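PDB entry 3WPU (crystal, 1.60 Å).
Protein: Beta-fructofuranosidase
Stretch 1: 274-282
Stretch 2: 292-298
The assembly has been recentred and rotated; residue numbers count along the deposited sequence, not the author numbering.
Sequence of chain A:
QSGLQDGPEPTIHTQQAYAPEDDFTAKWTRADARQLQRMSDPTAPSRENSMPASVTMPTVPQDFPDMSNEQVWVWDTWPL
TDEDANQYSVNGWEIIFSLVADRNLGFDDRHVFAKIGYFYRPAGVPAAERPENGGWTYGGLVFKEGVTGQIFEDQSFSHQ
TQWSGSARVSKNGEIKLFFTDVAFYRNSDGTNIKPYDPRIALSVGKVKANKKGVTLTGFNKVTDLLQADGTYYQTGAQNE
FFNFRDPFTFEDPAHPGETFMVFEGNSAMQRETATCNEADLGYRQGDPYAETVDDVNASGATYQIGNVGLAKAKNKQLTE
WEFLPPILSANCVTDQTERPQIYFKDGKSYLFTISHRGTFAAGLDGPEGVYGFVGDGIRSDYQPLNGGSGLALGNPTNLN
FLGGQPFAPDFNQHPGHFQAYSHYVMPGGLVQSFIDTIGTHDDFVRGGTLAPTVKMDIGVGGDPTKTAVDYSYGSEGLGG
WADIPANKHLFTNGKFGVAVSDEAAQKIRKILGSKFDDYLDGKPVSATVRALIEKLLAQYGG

Stretch 1 (274-282) ATCNEADLG
Stretch 2, residues 292-298: TVDDVNA

The most unusual feature of this contact is a side-chain amide that pairs with both the N and the O of one residue, C276, as a strand neighbour would. N297, on a helix, turns its carboxamide to C276 in an extended segment: C276 N donates to N297 OD1 at 2.8 Å with an N-H...O angle of 170°, and N297 ND2 returns a weak bond to C276 O at 3.4 Å and 155°. Both polar groups of one residue's backbone are thus engaged by one side chain, which has chi1 -78° (m) and chi2 -27°, with CA-to-CB pointing toward stretch 1.

Stretch 1 begins extended. Phi/psi runs -54/136 at A274, -133/160 at T275, -108/158 at C276 and -123/-177 at N277, then turns helical for E278 to L281 (near -65/-39). N277 caps this helix: with chi1 64° (p) and chi2 26°, its OD1 accepts from D280 N at 3.0 Å, while N277 N donates to D280 OD2 at 2.9 Å, a reciprocal pair across the start of the helix. L281 N to N277 O (3.2 Å) and G282 N to E278 O (2.8 Å) follow; G282 then leaves helical geometry at 76/15, a positive phi that favours glycine.

Stretch 2 also opens its helix with a side-chain cap, here without the return bond. T292, at -92/150 with chi1 72° (p), accepts at OG1 from D295 N at 3.0 Å. The helix from V293 onward carries V296 N to T292 O (3.1 Å) and N297 N to V293 O (2.9 Å).

The register is set by CA pairs T275-N297 and N277-V293, both 6.0 Å apart. As stretch 1 advances from T275 to N277, its partner recedes from N297 to V293, so the extended segment runs antiparallel to the helix, spanning one turn of it in two residues.

V293, chi1 165° (t), has its CA-to-CB bond sideways to stretch 1, and its methyls rest on this segment. Its CG1 is 3.5 Å from C276 O, and its CG2 is 3.7 Å from N277 C and 3.6 Å from E278 N, so the methyls pack largely on backbone; E278 CG adds an aliphatic contact at 3.8 Å from V293 CG2.

The apolar contact is completed by L281, whose CA-to-CB bond points toward stretch 2 with chi1 -88° (m) and chi2 57° (p). Its CD2 lies 4.1 Å from V293 CG2 and 3.9 Å from V296 CG2 (V296 chi1 172°, t), and 3.6 Å from both T292 C and V293 N, placing that methyl against the start of the second helix. Together the stretches bury 334 Å², counting both sides.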

# COMPACT_ATOMS: atom_id res chain seq x y z
N ALA A 274 -14.27 19.89 -13.99
CA ALA A 274 -14.69 19.01 -12.89
C ALA A 274 -15.53 19.77 -11.86
O ALA A 274 -15.19 20.91 -11.47
CB ALA A 274 -13.49 18.36 -12.21
N THR A 275 -16.62 19.14 -11.44
CA THR A 275 -17.48 19.69 -10.42
C THR A 275 -17.82 18.65 -9.37
O THR A 275 -17.71 17.44 -9.60
CB THR A 275 -18.79 20.19 -11.02
OG1 THR A 275 -19.44 19.09 -11.67
CG2 THR A 275 -18.54 21.32 -12.01
N CYS A 276 -18.25 19.14 -8.22
CA CYS A 276 -18.75 18.28 -7.17
C CYS A 276 -20.25 18.46 -7.07
O CYS A 276 -20.80 19.44 -7.57
CB CYS A 276 -17.98 18.53 -5.88
SG CYS A 276 -16.29 17.89 -6.04
N ASN A 277 -20.93 17.48 -6.51
CA ASN A 277 -22.37 17.56 -6.31
C ASN A 277 -22.73 17.39 -4.84
O ASN A 277 -21.84 17.27 -3.99
CB ASN A 277 -23.08 16.55 -7.21
CG ASN A 277 -22.74 15.11 -6.88
OD1 ASN A 277 -22.37 14.77 -5.75
ND2 ASN A 277 -22.87 14.24 -7.87
N GLU A 278 -24.02 17.38 -4.53
CA GLU A 278 -24.47 17.28 -3.14
C GLU A 278 -23.97 16.02 -2.45
O GLU A 278 -23.66 16.04 -1.27
CB GLU A 278 -26.01 17.33 -3.04
CG GLU A 278 -26.55 18.74 -3.18
CD GLU A 278 -28.07 18.80 -3.04
OE1 GLU A 278 -28.63 19.88 -3.30
OE2 GLU A 278 -28.70 17.78 -2.69
N ALA A 279 -23.91 14.92 -3.20
CA ALA A 279 -23.49 13.64 -2.63
C ALA A 279 -22.00 13.63 -2.27
O ALA A 279 -21.62 13.01 -1.29
CB ALA A 279 -23.82 12.50 -3.58
N ASP A 280 -21.18 14.32 -3.05
CA ASP A 280 -19.75 14.50 -2.71
C ASP A 280 -19.61 15.31 -1.42
O ASP A 280 -18.75 15.00 -0.57
CB ASP A 280 -18.99 15.24 -3.80
CG ASP A 280 -18.99 14.53 -5.13
OD1 ASP A 280 -18.76 13.31 -5.20
OD2 ASP A 280 -19.19 15.25 -6.12
N LEU A 281 -20.45 16.33 -1.26
CA LEU A 281 -20.43 17.13 -0.02
C LEU A 281 -20.92 16.31 1.17
O LEU A 281 -20.29 16.28 2.23
CB LEU A 281 -21.22 18.43 -0.19
CG LEU A 281 -20.42 19.60 -0.73
CD1 LEU A 281 -19.77 19.31 -2.07
CD2 LEU A 281 -21.37 20.80 -0.83
N GLY A 282 -22.01 15.57 0.97
CA GLY A 282 -22.46 14.54 1.90
C GLY A 282 -23.14 15.00 3.19
O GLY A 282 -23.29 14.20 4.11
N THR A 292 -22.40 24.87 0.58
CA THR A 292 -23.15 24.78 -0.66
C THR A 292 -22.27 24.21 -1.77
O THR A 292 -21.05 24.40 -1.77
CB THR A 292 -23.73 26.14 -1.10
OG1 THR A 292 -22.69 27.01 -1.57
CG2 THR A 292 -24.46 26.80 0.07
N VAL A 293 -22.91 23.52 -2.71
CA VAL A 293 -22.25 23.02 -3.91
C VAL A 293 -21.53 24.16 -4.63
O VAL A 293 -20.35 24.01 -5.02
CB VAL A 293 -23.26 22.28 -4.84
CG1 VAL A 293 -22.68 22.08 -6.23
CG2 VAL A 293 -23.66 20.93 -4.25
N ASP A 294 -22.19 25.30 -4.80
CA ASP A 294 -21.55 26.44 -5.47
C ASP A 294 -20.28 26.91 -4.75
O ASP A 294 -19.26 27.16 -5.39
CB ASP A 294 -22.52 27.62 -5.64
CG ASP A 294 -23.63 27.34 -6.65
OD1 ASP A 294 -23.55 26.36 -7.42
OD2 ASP A 294 -24.59 28.14 -6.68
N ASP A 295 -20.32 27.04 -3.42
CA ASP A 295 -19.12 27.50 -2.69
C ASP A 295 -17.96 26.50 -2.82
O ASP A 295 -16.80 26.90 -2.96
CB ASP A 295 -19.42 27.72 -1.21
CG ASP A 295 -20.25 28.98 -0.95
OD1 ASP A 295 -20.45 29.80 -1.88
OD2 ASP A 295 -20.68 29.14 0.21
N VAL A 296 -18.26 25.21 -2.74
CA VAL A 296 -17.20 24.22 -2.88
C VAL A 296 -16.62 24.24 -4.31
O VAL A 296 -15.40 24.22 -4.50
CB VAL A 296 -17.69 22.81 -2.48
CG1 VAL A 296 -16.65 21.75 -2.82
CG2 VAL A 296 -18.01 22.80 -0.99
N ASN A 297 -17.49 24.28 -5.31
CA ASN A 297 -17.04 24.36 -6.72
C ASN A 297 -16.21 25.59 -7.06
O ASN A 297 -15.38 25.54 -8.00
CB ASN A 297 -18.22 24.23 -7.66
CG ASN A 297 -18.68 22.80 -7.83
OD1 ASN A 297 -17.90 21.86 -7.67
ND2 ASN A 297 -19.95 22.63 -8.14
N ALA A 298 -16.41 26.67 -6.31
CA ALA A 298 -15.63 27.91 -6.46
C ALA A 298 -14.33 27.93 -5.67
O ALA A 298 -13.53 28.85 -5.84
CB ALA A 298 -16.48 29.12 -6.05